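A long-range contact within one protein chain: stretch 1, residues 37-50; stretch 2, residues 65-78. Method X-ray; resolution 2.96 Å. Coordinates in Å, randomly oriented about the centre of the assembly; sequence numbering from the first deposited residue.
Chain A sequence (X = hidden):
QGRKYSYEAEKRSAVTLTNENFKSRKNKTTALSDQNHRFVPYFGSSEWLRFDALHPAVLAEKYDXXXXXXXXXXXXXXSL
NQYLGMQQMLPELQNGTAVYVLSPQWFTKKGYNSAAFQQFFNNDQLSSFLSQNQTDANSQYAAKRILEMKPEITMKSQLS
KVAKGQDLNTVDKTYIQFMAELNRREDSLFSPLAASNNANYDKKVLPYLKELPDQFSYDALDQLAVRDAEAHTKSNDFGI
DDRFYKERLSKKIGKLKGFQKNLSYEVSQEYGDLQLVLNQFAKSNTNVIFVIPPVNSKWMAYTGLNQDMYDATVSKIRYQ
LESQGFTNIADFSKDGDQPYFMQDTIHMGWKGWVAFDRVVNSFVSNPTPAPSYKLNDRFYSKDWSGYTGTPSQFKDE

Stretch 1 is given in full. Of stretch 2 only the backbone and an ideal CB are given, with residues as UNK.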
ATOM      1  N   HIS A  37     -16.969 -15.471   4.299  1.00 65.38           N
ATOM      2  CA  HIS A  37     -15.630 -15.632   3.743  1.00 60.56           C
ATOM      3  C   HIS A  37     -14.789 -14.438   4.183  1.00 57.22           C
ATOM      4  O   HIS A  37     -15.191 -13.289   3.969  1.00 64.03           O
ATOM      5  CB  HIS A  37     -15.680 -15.732   2.221  1.00 56.22           C
ATOM      6  CG  HIS A  37     -16.544 -16.846   1.710  1.00 66.49           C
ATOM      7  ND1 HIS A  37     -16.141 -18.164   1.719  1.00 68.73           N
ATOM      8  CD2 HIS A  37     -17.767 -16.833   1.126  1.00 70.18           C
ATOM      9  CE1 HIS A  37     -17.084 -18.917   1.183  1.00 68.43           C
ATOM     10  NE2 HIS A  37     -18.082 -18.134   0.812  1.00 74.91           N
ATOM     11  N   ARG A  38     -13.634 -14.698   4.798  1.00 47.47           N
ATOM     12  CA  ARG A  38     -12.833 -13.641   5.416  1.00 47.12           C
ATOM     13  C   ARG A  38     -11.860 -13.055   4.404  1.00 43.47           C
ATOM     14  O   ARG A  38     -10.984 -13.761   3.910  1.00 46.79           O
ATOM     15  CB  ARG A  38     -12.069 -14.167   6.632  1.00 43.34           C
ATOM     16  CG  ARG A  38     -10.998 -13.234   7.168  1.00 40.38           C
ATOM     17  CD  ARG A  38     -10.612 -13.625   8.621  1.00 54.93           C
ATOM     18  NE  ARG A  38      -9.409 -12.953   9.128  1.00 53.86           N
ATOM     19  CZ  ARG A  38      -8.191 -13.493   9.129  1.00 46.24           C
ATOM     20  NH1 ARG A  38      -7.989 -14.719   8.646  1.00 48.82           N
ATOM     21  NH2 ARG A  38      -7.166 -12.799   9.597  1.00 39.54           N
ATOM     22  N   PHE A  39     -12.007 -11.770   4.094  1.00 41.16           N
ATOM     23  CA  PHE A  39     -11.021 -11.070   3.274  1.00 42.30           C
ATOM     24  C   PHE A  39     -10.251 -10.107   4.159  1.00 44.63           C
ATOM     25  O   PHE A  39     -10.834  -9.432   5.015  1.00 50.12           O
ATOM     26  CB  PHE A  39     -11.660 -10.305   2.103  1.00 39.31           C
ATOM     27  CG  PHE A  39     -12.047 -11.191   0.963  1.00 43.73           C
ATOM     28  CD1 PHE A  39     -11.145 -11.487  -0.040  1.00 44.96           C
ATOM     29  CD2 PHE A  39     -13.305 -11.755   0.911  1.00 46.45           C
ATOM     30  CE1 PHE A  39     -11.492 -12.317  -1.081  1.00 44.09           C
ATOM     31  CE2 PHE A  39     -13.650 -12.582  -0.112  1.00 46.84           C
ATOM     32  CZ  PHE A  39     -12.740 -12.866  -1.113  1.00 48.63           C
ATOM     33  N   VAL A  40      -8.934 -10.050   3.945  1.00 40.56           N
ATOM     34  CA  VAL A  40      -8.050  -9.222   4.742  1.00 35.00           C
ATOM     35  C   VAL A  40      -7.412  -8.184   3.794  1.00 38.52           C
ATOM     36  O   VAL A  40      -7.008  -8.546   2.700  1.00 40.89           O
ATOM     37  CB  VAL A  40      -6.966 -10.046   5.444  1.00 41.94           C
ATOM     38  CG1 VAL A  40      -5.746  -9.180   5.840  1.00 43.16           C
ATOM     39  CG2 VAL A  40      -7.607 -10.792   6.660  1.00 44.46           C
ATOM     40  N   PRO A  41      -7.393  -6.907   4.172  1.00 35.91           N
ATOM     41  CA  PRO A  41      -6.917  -5.894   3.216  1.00 40.05           C
ATOM     42  C   PRO A  41      -5.397  -5.818   3.190  1.00 40.01           C
ATOM     43  O   PRO A  41      -4.729  -5.859   4.231  1.00 39.76           O
ATOM     44  CB  PRO A  41      -7.550  -4.589   3.724  1.00 36.08           C
ATOM     45  CG  PRO A  41      -7.878  -4.847   5.141  1.00 41.33           C
ATOM     46  CD  PRO A  41      -8.165  -6.314   5.268  1.00 35.78           C
ATOM     47  N   TYR A  42      -4.866  -5.736   1.970  1.00 42.54           N
ATOM     48  CA  TYR A  42      -3.438  -5.696   1.665  1.00 41.87           C
ATOM     49  C   TYR A  42      -3.200  -4.375   0.947  1.00 43.64           C
ATOM     50  O   TYR A  42      -3.454  -4.269  -0.258  1.00 42.71           O
ATOM     51  CB  TYR A  42      -3.038  -6.886   0.790  1.00 37.04           C
ATOM     52  CG  TYR A  42      -2.805  -8.201   1.549  1.00 40.74           C
ATOM     53  CD1 TYR A  42      -3.561  -8.540   2.666  1.00 39.38           C
ATOM     54  CD2 TYR A  42      -1.816  -9.106   1.138  1.00 39.97           C
ATOM     55  CE1 TYR A  42      -3.341  -9.735   3.334  1.00 40.40           C
ATOM     56  CE2 TYR A  42      -1.605 -10.284   1.793  1.00 35.01           C
ATOM     57  CZ  TYR A  42      -2.357 -10.600   2.893  1.00 39.17           C
ATOM     58  OH  TYR A  42      -2.117 -11.803   3.557  1.00 39.09           O
ATOM     59  N   PHE A  43      -2.750  -3.368   1.694  1.00 37.64           N
ATOM     60  CA  PHE A  43      -2.491  -2.040   1.162  1.00 40.15           C
ATOM     61  C   PHE A  43      -1.083  -1.951   0.579  1.00 40.88           C
ATOM     62  O   PHE A  43      -0.096  -2.182   1.287  1.00 42.77           O
ATOM     63  CB  PHE A  43      -2.628  -0.992   2.260  1.00 40.13           C
ATOM     64  CG  PHE A  43      -3.968  -0.930   2.883  1.00 39.53           C
ATOM     65  CD1 PHE A  43      -5.010  -0.310   2.233  1.00 40.68           C
ATOM     66  CD2 PHE A  43      -4.184  -1.452   4.138  1.00 37.20           C
ATOM     67  CE1 PHE A  43      -6.275  -0.220   2.837  1.00 39.10           C
ATOM     68  CE2 PHE A  43      -5.418  -1.386   4.741  1.00 37.24           C
ATOM     69  CZ  PHE A  43      -6.474  -0.755   4.093  1.00 40.58           C
ATOM     70  N   GLY A  44      -0.994  -1.584  -0.697  1.00 37.86           N
ATOM     71  CA  GLY A  44       0.296  -1.277  -1.289  1.00 39.54           C
ATOM     72  C   GLY A  44       0.031  -0.722  -2.678  1.00 39.89           C
ATOM     73  O   GLY A  44      -1.092  -0.322  -2.994  1.00 38.09           O
ATOM     74  N   SER A  45       1.069  -0.686  -3.513  1.00 44.13           N
ATOM     75  CA  SER A  45       1.017  -0.014  -4.804  1.00 46.66           C
ATOM     76  C   SER A  45       1.451  -1.186  -5.675  1.00 46.12           C
ATOM     77  O   SER A  45       1.264  -2.348  -5.294  1.00 49.71           O
ATOM     78  CB  SER A  45       2.147   1.014  -4.937  1.00 48.58           C
ATOM     79  OG  SER A  45       3.422   0.377  -4.978  1.00 63.28           O
ATOM     80  N   SER A  46       2.055  -0.893  -6.834  1.00 44.61           N
ATOM     81  CA  SER A  46       2.144  -1.752  -8.011  1.00 49.41           C
ATOM     82  C   SER A  46       2.627  -3.158  -7.698  1.00 51.38           C
ATOM     83  O   SER A  46       2.472  -4.041  -8.554  1.00 54.76           O
ATOM     84  CB  SER A  46       3.060  -1.130  -9.081  1.00 57.49           C
ATOM     85  OG  SER A  46       4.152  -0.394  -8.537  1.00 52.52           O
ATOM     86  N   GLU A  47       3.226  -3.363  -6.530  1.00 50.67           N
ATOM     87  CA  GLU A  47       3.772  -4.668  -6.144  1.00 51.00           C
ATOM     88  C   GLU A  47       2.806  -5.850  -6.249  1.00 48.70           C
ATOM     89  O   GLU A  47       3.227  -6.987  -6.462  1.00 49.19           O
ATOM     90  CB  GLU A  47       4.350  -4.600  -4.726  1.00 49.32           C
ATOM     91  CG  GLU A  47       4.860  -3.224  -4.330  1.00 55.39           C
ATOM     92  CD  GLU A  47       4.009  -2.574  -3.258  1.00 51.53           C
ATOM     93  OE1 GLU A  47       4.084  -1.336  -3.105  1.00 59.55           O
ATOM     94  OE2 GLU A  47       3.263  -3.300  -2.567  1.00 49.12           O
ATOM     95  N   TRP A  48       1.518  -5.577  -6.094  1.00 45.71           N
ATOM     96  CA  TRP A  48       0.492  -6.607  -6.146  1.00 42.22           C
ATOM     97  C   TRP A  48       0.225  -7.107  -7.555  1.00 43.20           C
ATOM     98  O   TRP A  48      -0.426  -8.146  -7.711  1.00 43.66           O
ATOM     99  CB  TRP A  48      -0.806  -6.075  -5.555  1.00 42.16           C
ATOM    100  CG  TRP A  48      -0.720  -5.542  -4.171  1.00 38.77           C
ATOM    101  CD1 TRP A  48      -1.293  -4.397  -3.703  1.00 41.82           C
ATOM    102  CD2 TRP A  48      -0.054  -6.139  -3.054  1.00 39.52           C
ATOM    103  NE1 TRP A  48      -1.029  -4.240  -2.358  1.00 37.58           N
ATOM    104  CE2 TRP A  48      -0.272  -5.299  -1.938  1.00 38.87           C
ATOM    105  CE3 TRP A  48       0.694  -7.309  -2.881  1.00 40.73           C
ATOM    106  CZ2 TRP A  48       0.227  -5.594  -0.685  1.00 41.13           C
ATOM    107  CZ3 TRP A  48       1.196  -7.596  -1.634  1.00 37.83           C
ATOM    108  CH2 TRP A  48       0.962  -6.744  -0.550  1.00 38.25           C
ATOM    109  N   LEU A  49       0.682  -6.398  -8.585  1.00 44.99           N
ATOM    110  CA  LEU A  49       0.424  -6.858  -9.939  1.00 42.91           C
ATOM    111  C   LEU A  49       1.410  -7.905 -10.415  1.00 50.65           C
ATOM    112  O   LEU A  49       1.259  -8.394 -11.542  1.00 52.48           O
ATOM    113  CB  LEU A  49       0.466  -5.693 -10.916  1.00 45.37           C
ATOM    114  CG  LEU A  49      -0.599  -4.671 -10.612  1.00 45.11           C
ATOM    115  CD1 LEU A  49      -0.340  -3.435 -11.438  1.00 53.19           C
ATOM    116  CD2 LEU A  49      -1.923  -5.299 -10.940  1.00 38.33           C
ATOM    117  N   ARG A  50       2.430  -8.237  -9.616  1.00 51.06           N
ATOM    118  CA  ARG A  50       3.475  -9.157 -10.066  1.00 50.91           C
ATOM    119  C   ARG A  50       2.998 -10.583  -9.822  1.00 54.25           C
ATOM    120  O   ARG A  50       3.500 -11.315  -8.968  1.00 49.99           O
ATOM    121  CB  ARG A  50       4.804  -8.877  -9.382  1.00 51.81           C
ATOM    122  CG  ARG A  50       5.581  -7.724 -10.002  1.00 55.74           C
ATOM    123  CD  ARG A  50       4.872  -6.442  -9.638  1.00 58.57           C
ATOM    124  NE  ARG A  50       5.516  -5.230 -10.114  1.00 57.89           N
ATOM    125  CZ  ARG A  50       5.481  -4.795 -11.357  1.00 55.34           C
ATOM    126  NH1 ARG A  50       6.110  -3.674 -11.652  1.00 55.81           N
ATOM    127  NH2 ARG A  50       4.845  -5.489 -12.292  1.00 54.02           N
ATOM    128  N   UNK A  65      -6.905 -20.934   2.732  1.00 44.89           N
ATOM    129  CA  UNK A  65      -6.586 -20.483   4.073  1.00 50.53           C
ATOM    130  C   UNK A  65      -7.814 -19.820   4.672  1.00 47.65           C
ATOM    131  O   UNK A  65      -8.813 -19.572   3.996  1.00 49.26           O
ATOM    132  CB  UNK A  65      -5.393 -19.525   4.065  1.00 50.53           C
ATOM    133  N   UNK A  66      -7.738 -19.528   5.960  1.00 45.60           N
ATOM    134  CA  UNK A  66      -8.899 -18.978   6.641  1.00 44.78           C
ATOM    135  C   UNK A  66      -9.163 -17.519   6.252  1.00 50.89           C
ATOM    136  O   UNK A  66      -9.827 -16.783   6.996  1.00 53.51           O
ATOM    137  CB  UNK A  66      -8.710 -19.088   8.155  1.00 44.78           C
ATOM    138  N   UNK A  67      -8.675 -17.107   5.079  1.00 51.21           N
ATOM    139  CA  UNK A  67      -8.744 -15.734   4.583  1.00 46.63           C
ATOM    140  C   UNK A  67      -8.346 -15.736   3.118  1.00 46.06           C
ATOM    141  O   UNK A  67      -7.765 -16.699   2.608  1.00 50.36           O
ATOM    142  CB  UNK A  67      -7.845 -14.799   5.394  1.00 46.63           C
ATOM    143  N   UNK A  68      -8.627 -14.618   2.455  1.00 43.65           N
ATOM    144  CA  UNK A  68      -8.070 -14.339   1.148  1.00 42.83           C
ATOM    145  C   UNK A  68      -7.643 -12.879   1.162  1.00 43.95           C
ATOM    146  O   UNK A  68      -8.313 -12.035   1.794  1.00 40.99           O
ATOM    147  CB  UNK A  68      -9.069 -14.631   0.027  1.00 42.83           C
ATOM    148  N   UNK A  69      -6.514 -12.562   0.522  1.00 45.00           N
ATOM    149  CA  UNK A  69      -6.087 -11.158   0.435  1.00 44.19           C
ATOM    150  C   UNK A  69      -6.961 -10.393  -0.548  1.00 45.42           C
ATOM    151  O   UNK A  69      -7.249 -10.870  -1.651  1.00 43.65           O
ATOM    152  CB  UNK A  69      -4.619 -11.064   0.015  1.00 44.19           C
ATOM    153  N   UNK A  70      -7.422  -9.225  -0.106  1.00 42.66           N
ATOM    154  CA  UNK A  70      -8.091  -8.246  -0.948  1.00 40.12           C
ATOM    155  C   UNK A  70      -7.094  -7.114  -1.155  1.00 42.02           C
ATOM    156  O   UNK A  70      -6.682  -6.456  -0.187  1.00 40.71           O
ATOM    157  CB  UNK A  70      -9.399  -7.750  -0.327  1.00 40.12           C
ATOM    158  N   UNK A  71      -6.705  -6.879  -2.401  1.00 39.17           N
ATOM    159  CA  UNK A  71      -5.610  -5.954  -2.656  1.00 43.53           C
ATOM    160  C   UNK A  71      -6.104  -4.540  -2.933  1.00 40.25           C
ATOM    161  O   UNK A  71      -7.104  -4.327  -3.618  1.00 42.35           O
ATOM    162  CB  UNK A  71      -4.771  -6.450  -3.835  1.00 43.53           C
ATOM    163  N   UNK A  72      -5.400  -3.570  -2.363  1.00 38.24           N
ATOM    164  CA  UNK A  72      -5.807  -2.175  -2.381  1.00 37.97           C
ATOM    165  C   UNK A  72      -4.558  -1.343  -2.664  1.00 40.93           C
ATOM    166  O   UNK A  72      -3.686  -1.199  -1.794  1.00 42.26           O
ATOM    167  CB  UNK A  72      -6.472  -1.765  -1.066  1.00 37.97           C
ATOM    168  N   UNK A  73      -4.458  -0.817  -3.883  1.00 42.02           N
ATOM    169  CA  UNK A  73      -3.269  -0.113  -4.313  1.00 39.93           C
ATOM    170  C   UNK A  73      -2.968  -0.278  -5.785  1.00 39.24           C
ATOM    171  O   UNK A  73      -3.498  -1.157  -6.462  1.00 46.93           O
ATOM    172  CB  UNK A  73      -2.067  -0.586  -3.493  1.00 39.93           C
ATOM    173  N   UNK A  74      -2.077   0.568  -6.263  1.00 36.64           N
ATOM    174  CA  UNK A  74      -1.719   0.735  -7.664  1.00 42.26           C
ATOM    175  C   UNK A  74      -0.628   1.795  -7.688  1.00 50.46           C
ATOM    176  O   UNK A  74      -0.434   2.535  -6.712  1.00 48.70           O
ATOM    177  CB  UNK A  74      -2.920   1.127  -8.527  1.00 42.26           C
ATOM    178  N   UNK A  75       0.068   1.877  -8.821  1.00 47.35           N
ATOM    179  CA  UNK A  75       1.228   2.740  -8.908  1.00 44.47           C
ATOM    180  C   UNK A  75       0.853   4.168  -8.537  1.00 41.05           C
ATOM    181  O   UNK A  75      -0.115   4.726  -9.049  1.00 39.80           O
ATOM    182  CB  UNK A  75       1.831   2.690 -10.313  1.00 44.47           C
ATOM    183  N   UNK A  76       1.552   4.723  -7.572  1.00 42.90           N
ATOM    184  CA  UNK A  76       1.220   6.048  -7.126  1.00 41.19           C
ATOM    185  C   UNK A  76       0.270   6.144  -5.954  1.00 43.08           C
ATOM    186  O   UNK A  76      -0.005   7.264  -5.507  1.00 50.43           O
ATOM    187  CB  UNK A  76       0.624   6.823  -8.303  1.00 41.19           C
ATOM    188  N   UNK A  77      -0.235   5.025  -5.426  1.00 39.11           N
ATOM    189  CA  UNK A  77      -1.131   5.077  -4.262  1.00 37.89           C
ATOM    190  C   UNK A  77      -0.331   5.037  -2.954  1.00 46.66           C
ATOM    191  O   UNK A  77      -0.268   4.018  -2.256  1.00 45.20           O
ATOM    192  CB  UNK A  77      -2.127   3.917  -4.304  1.00 37.89           C
ATOM    193  N   UNK A  78       0.287   6.174  -2.603  1.00 47.12           N
ATOM    194  CA  UNK A  78       1.061   6.271  -1.363  1.00 41.00           C
ATOM    195  C   UNK A  78       0.120   6.551  -0.175  1.00 41.03           C
ATOM    196  O   UNK A  78      -1.098   6.410  -0.272  1.00 47.23           O
ATOM    197  CB  UNK A  78       2.122   7.367  -1.478  1.00 41.00           C
TER

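The backbones of 68-72 and 39-43 run side by side as parallel strands, so CB atoms from 68 to 72 alternate between two faces of the sheet. F39, P41 and F43 lie on one face, V40 and Y42 on the other.

Position 65 has no stretch 1 atom near its CB. Almost any residue would suit. It is R65, which makes no contact with stretch 1.

Position 66 points sideways, with its CB 4.5 Å from R38 NH1. A polar or acidic residue would suit, but many others would fit. The backbone already serves the arginine: R38 NH1 donates to the carbonyl O of 66 at 3.2 Å. The residue is N66; its OD1 lies 3.8 Å from R38 NH1.

Position 67 has its CB 3.3 Å from R38 NH1 and 4.2 Å from V40 CG2. A large side chain with an apolar body would suit, aromatic or aliphatic. It is Y67, chi1 p. Its CE2 reaches to 3.5 Å from Y42 OH.

Position 68 joins the face of F39, its CB 3.5 Å from F39 CE1. Its N donates to R38 O at 2.9 Å, and its O accepts from V40 N at 3.0 Å. Apolar residues or a long chain with an aliphatic start would suit. It is R68, whose end leads away; its NH1 donates to Y67 O at 3.0 Å.

Position 69 joins the face of V40 and Y42. Its N is not used by stretch 1, and its phi is -73°, so proline is possible. So are valine and other compact apolar residues, with the CB 3.6 Å from Y42 CE2. It is P69. Its CB sits over the face of the Y42 ring, 3.6 Å from the ring centroid, in a CH-pi contact.

Position 70 returns to the face of F39 and P41. Its N donates to V40 O at 2.9 Å, which argues against proline. Aromatic or branched apolar residues would suit. It is Y70, with its CB 4.1 Å from F39 CD1 and its end leading away.

Position 71 faces Y42 and W48, its CB 4.0 Å from W48 CD1. A large apolar or aromatic residue would fill this corner. It is F71. Its ring approaches both neighbours: F71 CE1 is 3.6 Å from Y42 CD2, and F71 CD1 lies over a face of the W48 ring, 3.3 Å from W48 CD2.

Position 72 has its CB 3.9 Å from F43 CD1. Isoleucine, leucine or valine would suit. It is I72: CG2 lies 3.8 Å from F43 CD1, and CD1 4.0 Å from P41 CB.

Position 73 has phi 147° and psi 166°. A CB would fall 1.1 Å from G44 O. Only glycine fits, and it is G73.

Position 74 points away, so only a long chain could return. It is Q74; its OE1 comes 3.2 Å from L49 CD1.

Position 75 points sideways, its CB 4.2 Å from S46 CB, with room for many residues. It is R75.

Position 76, with phi 93°, calls for glycine: G76.

Position 77 points toward G44 and S45. Small residues suit. It is S77; OG donates to Q74 O at 2.7 Å.

Position 78 points away, leaving the choice open. It is A78.

Stretch 2 65-78: RNYRPYFIGQRGSA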
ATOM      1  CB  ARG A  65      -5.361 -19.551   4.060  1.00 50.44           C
ATOM      2  CG  ARG A  65      -4.198 -20.072   3.181  1.00 43.93           C
ATOM      3  CD  ARG A  65      -2.988 -19.158   3.207  1.00 43.12           C
ATOM      4  NE  ARG A  65      -1.729 -19.906   3.322  1.00 47.23           N
ATOM      5  CZ  ARG A  65      -0.525 -19.397   3.065  1.00 41.98           C
ATOM      6  NH1 ARG A  65      -0.413 -18.144   2.657  1.00 45.74           N
ATOM      7  NH2 ARG A  65       0.557 -20.141   3.198  1.00 39.05           N
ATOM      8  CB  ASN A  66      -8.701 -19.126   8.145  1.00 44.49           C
ATOM      9  CG  ASN A  66      -7.389 -18.562   8.610  1.00 51.70           C
ATOM     10  OD1 ASN A  66      -6.562 -18.139   7.804  1.00 55.36           O
ATOM     11  ND2 ASN A  66      -7.181 -18.555   9.922  1.00 51.20           N
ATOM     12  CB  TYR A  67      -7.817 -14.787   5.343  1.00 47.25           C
ATOM     13  CG  TYR A  67      -6.351 -15.007   5.021  1.00 45.09           C
ATOM     14  CD1 TYR A  67      -5.609 -15.930   5.737  1.00 49.97           C
ATOM     15  CD2 TYR A  67      -5.714 -14.296   4.022  1.00 35.39           C
ATOM     16  CE1 TYR A  67      -4.276 -16.154   5.469  1.00 48.68           C
ATOM     17  CE2 TYR A  67      -4.394 -14.513   3.745  1.00 38.25           C
ATOM     18  CZ  TYR A  67      -3.669 -15.448   4.475  1.00 43.69           C
ATOM     19  OH  TYR A  67      -2.331 -15.697   4.222  1.00 41.75           O
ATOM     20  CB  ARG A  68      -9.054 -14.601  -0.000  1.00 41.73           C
ATOM     21  CG  ARG A  68      -9.560 -16.019  -0.101  1.00 43.30           C
ATOM     22  CD  ARG A  68      -8.538 -16.972  -0.721  1.00 53.19           C
ATOM     23  NE  ARG A  68      -9.188 -18.249  -0.988  1.00 54.04           N
ATOM     24  CZ  ARG A  68      -9.367 -19.207  -0.081  1.00 53.20           C
ATOM     25  NH1 ARG A  68      -8.915 -19.065   1.156  1.00 47.88           N
ATOM     26  NH2 ARG A  68     -10.008 -20.314  -0.417  1.00 59.02           N
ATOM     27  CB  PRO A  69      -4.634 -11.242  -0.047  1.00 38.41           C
ATOM     28  CG  PRO A  69      -4.365 -12.674  -0.325  1.00 38.32           C
ATOM     29  CD  PRO A  69      -5.592 -13.474  -0.171  1.00 37.45           C
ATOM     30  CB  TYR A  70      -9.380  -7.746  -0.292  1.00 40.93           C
ATOM     31  CG  TYR A  70     -10.180  -6.841  -1.198  1.00 41.83           C
ATOM     32  CD1 TYR A  70      -9.876  -5.495  -1.313  1.00 43.15           C
ATOM     33  CD2 TYR A  70     -11.188  -7.350  -1.985  1.00 42.82           C
ATOM     34  CE1 TYR A  70     -10.574  -4.683  -2.165  1.00 48.56           C
ATOM     35  CE2 TYR A  70     -11.890  -6.556  -2.850  1.00 49.54           C
ATOM     36  CZ  TYR A  70     -11.590  -5.214  -2.937  1.00 52.42           C
ATOM     37  OH  TYR A  70     -12.312  -4.395  -3.794  1.00 50.03           O
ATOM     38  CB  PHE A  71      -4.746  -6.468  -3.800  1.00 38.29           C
ATOM     39  CG  PHE A  71      -4.034  -7.761  -3.469  1.00 45.13           C
ATOM     40  CD1 PHE A  71      -2.867  -7.760  -2.714  1.00 42.72           C
ATOM     41  CD2 PHE A  71      -4.546  -8.990  -3.884  1.00 43.28           C
ATOM     42  CE1 PHE A  71      -2.201  -8.951  -2.412  1.00 37.99           C
ATOM     43  CE2 PHE A  71      -3.888 -10.183  -3.579  1.00 41.94           C
ATOM     44  CZ  PHE A  71      -2.712 -10.157  -2.843  1.00 43.51           C
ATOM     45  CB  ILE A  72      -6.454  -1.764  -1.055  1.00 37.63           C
ATOM     46  CG1 ILE A  72      -7.671  -2.658  -0.774  1.00 32.90           C
ATOM     47  CG2 ILE A  72      -6.802  -0.307  -1.082  1.00 34.27           C
ATOM     48  CD1 ILE A  72      -8.326  -2.392   0.533  1.00 32.53           C
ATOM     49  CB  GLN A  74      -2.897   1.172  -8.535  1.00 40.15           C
ATOM     50  CG  GLN A  74      -2.579   1.228 -10.000  1.00 41.07           C
ATOM     51  CD  GLN A  74      -2.698  -0.137 -10.592  1.00 52.31           C
ATOM     52  OE1 GLN A  74      -1.849  -0.580 -11.378  1.00 55.79           O
ATOM     53  NE2 GLN A  74      -3.775  -0.839 -10.214  1.00 49.59           N
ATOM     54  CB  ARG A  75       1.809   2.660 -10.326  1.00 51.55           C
ATOM     55  CG  ARG A  75       2.765   3.764 -10.632  1.00 64.01           C
ATOM     56  CD  ARG A  75       4.064   3.307 -11.233  1.00 74.87           C
ATOM     57  NE  ARG A  75       4.891   4.494 -11.423  1.00 83.61           N
ATOM     58  CZ  ARG A  75       5.832   4.629 -12.353  1.00 80.87           C
ATOM     59  NH1 ARG A  75       6.088   3.628 -13.191  1.00 79.25           N
ATOM     60  NH2 ARG A  75       6.508   5.773 -12.458  1.00 81.98           N
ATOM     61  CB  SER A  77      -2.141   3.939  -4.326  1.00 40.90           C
ATOM     62  OG  SER A  77      -1.491   2.693  -4.235  1.00 39.57           O
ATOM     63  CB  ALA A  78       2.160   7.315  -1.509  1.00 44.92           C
TER
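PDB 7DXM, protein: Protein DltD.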